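Local structure of YECBM32 (Yersinia enterocolitica, 2JDA) at residues Gly17-Glu21 against Lys22-Pro26; Pro63-Pro66 against Thr67-Lys70. The protein binds polygalacturonic acid, the backbone of pectin, as a periplasmic carbohydrate-binding module with an F5/8 type C (discoidin-like) fold. All coordinates share one frame; numbering follows the deposited sequence.

Contact 1: Gly17-Glu21 against Lys22-Pro26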
loop_
_atom_site.group_PDB
_atom_site.type_symbol
_atom_site.label_atom_id
_atom_site.label_comp_id
_atom_site.label_asym_id
_atom_site.label_seq_id
_atom_site.Cartn_x
_atom_site.Cartn_y
_atom_site.Cartn_z
ATOM N N GLY A 17 6.339 -8.162 8.995
ATOM C CA GLY A 17 5.868 -9.501 9.297
ATOM C C GLY A 17 4.766 -9.878 8.360
ATOM O O GLY A 17 4.416 -9.087 7.497
ATOM N N TYR A 18 4.269 -11.110 8.501
ATOM C CA TYR A 18 3.255 -11.625 7.636
ATOM C C TYR A 18 2.654 -12.875 8.277
ATOM O O TYR A 18 3.268 -13.510 9.126
ATOM C CB TYR A 18 3.896 -11.989 6.254
ATOM C CG TYR A 18 4.940 -13.085 6.280
ATOM C CD1 TYR A 18 4.633 -14.383 5.841
ATOM C CD2 TYR A 18 6.222 -12.854 6.719
ATOM C CE1 TYR A 18 5.553 -15.397 5.850
ATOM C CE2 TYR A 18 7.157 -13.874 6.753
ATOM C CZ TYR A 18 6.833 -15.138 6.334
ATOM O OH TYR A 18 7.793 -16.159 6.362
ATOM N N ASP A 19 1.504 -13.281 7.774
ATOM C CA ASP A 19 0.800 -14.486 8.227
ATOM C C ASP A 19 1.473 -15.660 7.560
ATOM O O ASP A 19 1.190 -15.973 6.415
ATOM C CB ASP A 19 -0.658 -14.412 7.876
ATOM C CG ASP A 19 -1.460 -15.577 8.367
ATOM O OD1 ASP A 19 -0.854 -16.662 8.655
ATOM O OD2 ASP A 19 -2.709 -15.443 8.425
ATOM N N SER A 20 2.398 -16.289 8.281
ATOM C CA SER A 20 3.158 -17.399 7.734
ATOM C C SER A 20 2.405 -18.697 7.688
ATOM O O SER A 20 2.785 -19.593 6.935
ATOM C CB SER A 20 4.440 -17.543 8.498
ATOM O OG SER A 20 4.222 -17.740 9.860
ATOM N N GLU A 21 1.369 -18.859 8.485
ATOM C CA GLU A 21 0.569 -20.067 8.446
ATOM C C GLU A 21 -0.273 -20.125 7.178
ATOM O O GLU A 21 -0.441 -21.190 6.599
ATOM C CB GLU A 21 -0.300 -20.160 9.671
ATOM C CG GLU A 21 0.532 -20.349 10.896
ATOM C CD GLU A 21 -0.289 -20.532 12.151
ATOM O OE1 GLU A 21 -1.532 -20.297 12.135
ATOM O OE2 GLU A 21 0.354 -20.902 13.146
ATOM N N LYS A 22 -0.841 -18.998 6.747
ATOM C CA LYS A 22 -1.602 -18.976 5.522
ATOM C C LYS A 22 -0.718 -18.565 4.350
ATOM O O LYS A 22 -1.151 -18.612 3.202
ATOM C CB LYS A 22 -2.785 -18.046 5.689
ATOM C CG LYS A 22 -3.822 -18.591 6.674
ATOM C CD LYS A 22 -4.559 -19.781 6.064
ATOM C CE LYS A 22 -5.799 -20.183 6.863
ATOM N NZ LYS A 22 -6.488 -21.326 6.129
ATOM N N GLY A 23 0.501 -18.146 4.622
ATOM C CA GLY A 23 1.358 -17.699 3.522
ATOM C C GLY A 23 0.948 -16.416 2.817
ATOM O O GLY A 23 1.166 -16.267 1.616
ATOM N N HIS A 24 0.409 -15.487 3.579
ATOM C CA HIS A 24 0.026 -14.168 3.058
ATOM C C HIS A 24 1.282 -13.247 3.078
ATOM O O HIS A 24 1.402 -12.299 3.878
ATOM C CB HIS A 24 -1.084 -13.553 3.901
ATOM C CG HIS A 24 -2.331 -14.366 3.926
ATOM N ND1 HIS A 24 -2.971 -14.831 2.786
ATOM C CD2 HIS A 24 -3.076 -14.776 4.971
ATOM C CE1 HIS A 24 -4.052 -15.506 3.117
ATOM N NE2 HIS A 24 -4.182 -15.420 4.434
ATOM N N VAL A 25 2.211 -13.594 2.216
ATOM C CA VAL A 25 3.557 -13.066 2.201
ATOM C C VAL A 25 3.597 -11.666 1.579
ATOM O O VAL A 25 2.717 -11.307 0.807
ATOM C CB VAL A 25 4.521 -14.000 1.407
ATOM C CG1 VAL A 25 4.727 -15.335 2.159
ATOM C CG2 VAL A 25 4.038 -14.220 -0.032
ATOM N N PRO A 26 4.635 -10.902 1.887
ATOM C CA PRO A 26 4.746 -9.551 1.343
ATOM C C PRO A 26 4.679 -9.458 -0.196
ATOM O O PRO A 26 3.990 -8.583 -0.749
ATOM C CB PRO A 26 6.090 -9.080 1.908
ATOM C CG PRO A 26 6.200 -9.806 3.192
ATOM C CD PRO A 26 5.705 -11.188 2.862
#
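Asp19 meets the returning chain twice, once through its carboxylate and once through its backbone carbonyl, and these two bonds span the reversal of the chain between 17-21 and 22-26. The carboxylate swings back over the turn because CG lies opposite the backbone N (chi1 -177°). This brings OD1 of Asp19 to 3.0 Å from the backbone N of Lys22 in a nearly straight bond (166°), although the N-H arrives well above the carboxylate plane. The N of His24 donates to the O of Asp19 at 3.0 Å. Gly23, with positive phi, carries the chain between these two bonds, and His24 centres an inverse gamma turn. The closest side-chain packing also centres on Asp19: its OD2 sits at the edge of the imidazole, 3.5 Å from CD2 of His24, with carboxylate and ring almost perpendicular.

Toward Pro26 the fit is looser and apolar. CE1 of Tyr18 lies 3.8 Å from CG1 of Val25, the two side chains running alongside each other, while CB of Tyr18 approaches CD of Pro26 at 3.9 Å. The loop leads from strand 10-15 to strand 38-41 of the F5/8 type C β-sandwich, where Trp38 backs both Tyr18 and Pro26. Ser20, Glu21 and Lys22 form the exposed side; of the Lys22 chain, CG still lies beside OD2 of Asp19.

OD2 of Asp19 is 4.3 Å from NE2 of His24, so the carboxylate would be expected to favour a protonated imidazole, though only modestly at this solvent-accessible site.

Contact 2: Pro63-Pro66 against Thr67-Lys70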
loop_
_atom_site.group_PDB
_atom_site.type_symbol
_atom_site.label_atom_id
_atom_site.label_comp_id
_atom_site.label_asym_id
_atom_site.label_seq_id
_atom_site.Cartn_x
_atom_site.Cartn_y
_atom_site.Cartn_z
ATOM N N PRO A 63 -7.399 -2.848 -0.738
ATOM C CA PRO A 63 -7.404 -3.496 0.566
ATOM C C PRO A 63 -8.331 -4.712 0.574
ATOM O O PRO A 63 -9.309 -4.760 -0.169
ATOM C CB PRO A 63 -7.845 -2.380 1.515
ATOM C CG PRO A 63 -8.702 -1.502 0.672
ATOM C CD PRO A 63 -8.084 -1.531 -0.686
ATOM N N PHE A 64 -8.063 -5.647 1.463
ATOM C CA PHE A 64 -8.876 -6.856 1.635
ATOM C C PHE A 64 -10.205 -6.556 2.291
ATOM O O PHE A 64 -10.269 -5.794 3.263
ATOM C CB PHE A 64 -8.068 -7.803 2.537
ATOM C CG PHE A 64 -8.710 -9.144 2.803
ATOM C CD1 PHE A 64 -8.994 -10.028 1.775
ATOM C CD2 PHE A 64 -8.974 -9.527 4.118
ATOM C CE1 PHE A 64 -9.566 -11.281 2.058
ATOM C CE2 PHE A 64 -9.548 -10.778 4.389
ATOM C CZ PHE A 64 -9.827 -11.623 3.351
ATOM N N LYS A 65 -11.272 -7.164 1.768
ATOM C CA LYS A 65 -12.652 -7.012 2.318
ATOM C C LYS A 65 -13.010 -5.565 2.593
ATOM O O LYS A 65 -13.428 -5.192 3.695
ATOM C CB LYS A 65 -12.836 -7.891 3.571
ATOM C CG LYS A 65 -12.767 -9.422 3.358
ATOM C CD LYS A 65 -13.099 -10.199 4.678
ATOM C CE LYS A 65 -13.410 -11.654 4.389
ATOM N NZ LYS A 65 -13.574 -12.482 5.645
ATOM N N PRO A 66 -12.849 -4.717 1.577
ATOM C CA PRO A 66 -12.948 -3.273 1.778
ATOM C C PRO A 66 -14.310 -2.790 2.257
ATOM O O PRO A 66 -14.360 -1.796 2.987
ATOM C CB PRO A 66 -12.662 -2.713 0.405
ATOM C CG PRO A 66 -13.002 -3.822 -0.556
ATOM C CD PRO A 66 -12.657 -5.095 0.170
ATOM N N THR A 67 -15.401 -3.465 1.870
ATOM C CA THR A 67 -16.716 -2.982 2.307
ATOM C C THR A 67 -17.040 -3.344 3.744
ATOM O O THR A 67 -17.988 -2.803 4.311
ATOM C CB THR A 67 -17.849 -3.466 1.384
ATOM O OG1 THR A 67 -17.973 -4.903 1.456
ATOM C CG2 THR A 67 -17.639 -3.056 -0.097
ATOM N N GLU A 68 -16.240 -4.230 4.341
ATOM C CA GLU A 68 -16.346 -4.572 5.755
ATOM C C GLU A 68 -15.356 -3.908 6.659
ATOM O O GLU A 68 -15.594 -3.806 7.825
ATOM C CB GLU A 68 -16.187 -6.084 5.908
ATOM C CG GLU A 68 -17.262 -6.898 5.193
ATOM C CD GLU A 68 -17.040 -8.414 5.193
ATOM O OE1 GLU A 68 -16.259 -8.954 5.995
ATOM O OE2 GLU A 68 -17.659 -9.091 4.348
ATOM N N ARG A 69 -14.178 -3.511 6.140
ATOM C CA ARG A 69 -13.040 -3.174 6.950
ATOM C C ARG A 69 -12.312 -1.982 6.332
ATOM O O ARG A 69 -11.890 -2.065 5.159
ATOM C CB ARG A 69 -12.031 -4.333 6.983
ATOM C CG ARG A 69 -12.645 -5.644 7.384
ATOM C CD ARG A 69 -11.644 -6.722 7.484
ATOM N NE ARG A 69 -12.285 -7.957 7.895
ATOM C CZ ARG A 69 -11.644 -9.112 7.978
ATOM N NH1 ARG A 69 -10.356 -9.184 7.689
ATOM N NH2 ARG A 69 -12.312 -10.195 8.350
ATOM N N LYS A 70 -12.131 -0.929 7.126
ATOM C CA LYS A 70 -11.350 0.245 6.706
ATOM C C LYS A 70 -9.965 0.162 7.333
ATOM O O LYS A 70 -9.822 0.091 8.535
ATOM C CB LYS A 70 -12.028 1.523 7.199
ATOM C CG LYS A 70 -13.362 1.798 6.559
ATOM C CD LYS A 70 -13.755 3.242 6.747
ATOM C CE LYS A 70 -14.607 3.396 7.897
ATOM N NZ LYS A 70 -16.005 3.387 7.372
HETATM O O HOH W 1 -9.390 -3.422 4.477
HETATM O O HOH W 2 -15.701 -11.420 6.876
HETATM O O HOH W 3 -10.711 -13.064 7.314
#
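The guanidinium of Arg69 lies alongside the aliphatic chain of Lys65, with CD of Lys65 centred over one of its faces, 3.7 Å above the plane. CG of Phe64 is anti to the backbone N (chi1 -178°), which turns the ring toward Arg69, and NH1 of Arg69 reaches its edge 3.8 Å from CE2 of Phe64, the planes 78° apart. Lys65 thus packs against the ring face with CG and against the guanidinium with CD, while ring and guanidinium also meet directly. NZ of Lys65 comes within 3.8 Å of NH2 of Arg69; the Glu68 carboxylate, joined to NZ through a bridging water, probably offsets part of this like-charge approach, although its OE1 is 4.4 Å from NZ of Lys65, beyond a salt bridge.

These side chains project from the loop joining strands 53-63 and 71-78 of the F5/8 type C β-sandwich. Within it the O of Lys65 accepts from the N of Glu68 at 3.0 Å, and more weakly from the N of Arg69. Another water donates to the O of Phe64 and the O of Arg69. Farther out, Phe64 forms a cation-pi contact with Arg37, while the N of Lys70 donates to OD1 of Asp121.

Contacts 1 and 2 follow one another along the chain, both within the F5/8 type C domain. Their centres are 18 Å apart and their nearest atoms about 7 Å. Contact 1 belongs to the loop between strands 10-15 and 38-41, contact 2 to that between 53-63 and 71-78. Each loop joins a strand of the five-stranded antiparallel sheet to one of the mixed sheet, in opposite order. Strand 125-133 pairs with 38-41 and 53-63 and supplies Asn129 and Glu130 to the calcium site. Neither contact supplies a ligand, the side chains of Val25 and Phe64 being about 9 and 10 Å from the ion, but the loop of contact 1 continues to the ligands Asn28, Asp31, Asp33 and Thr36.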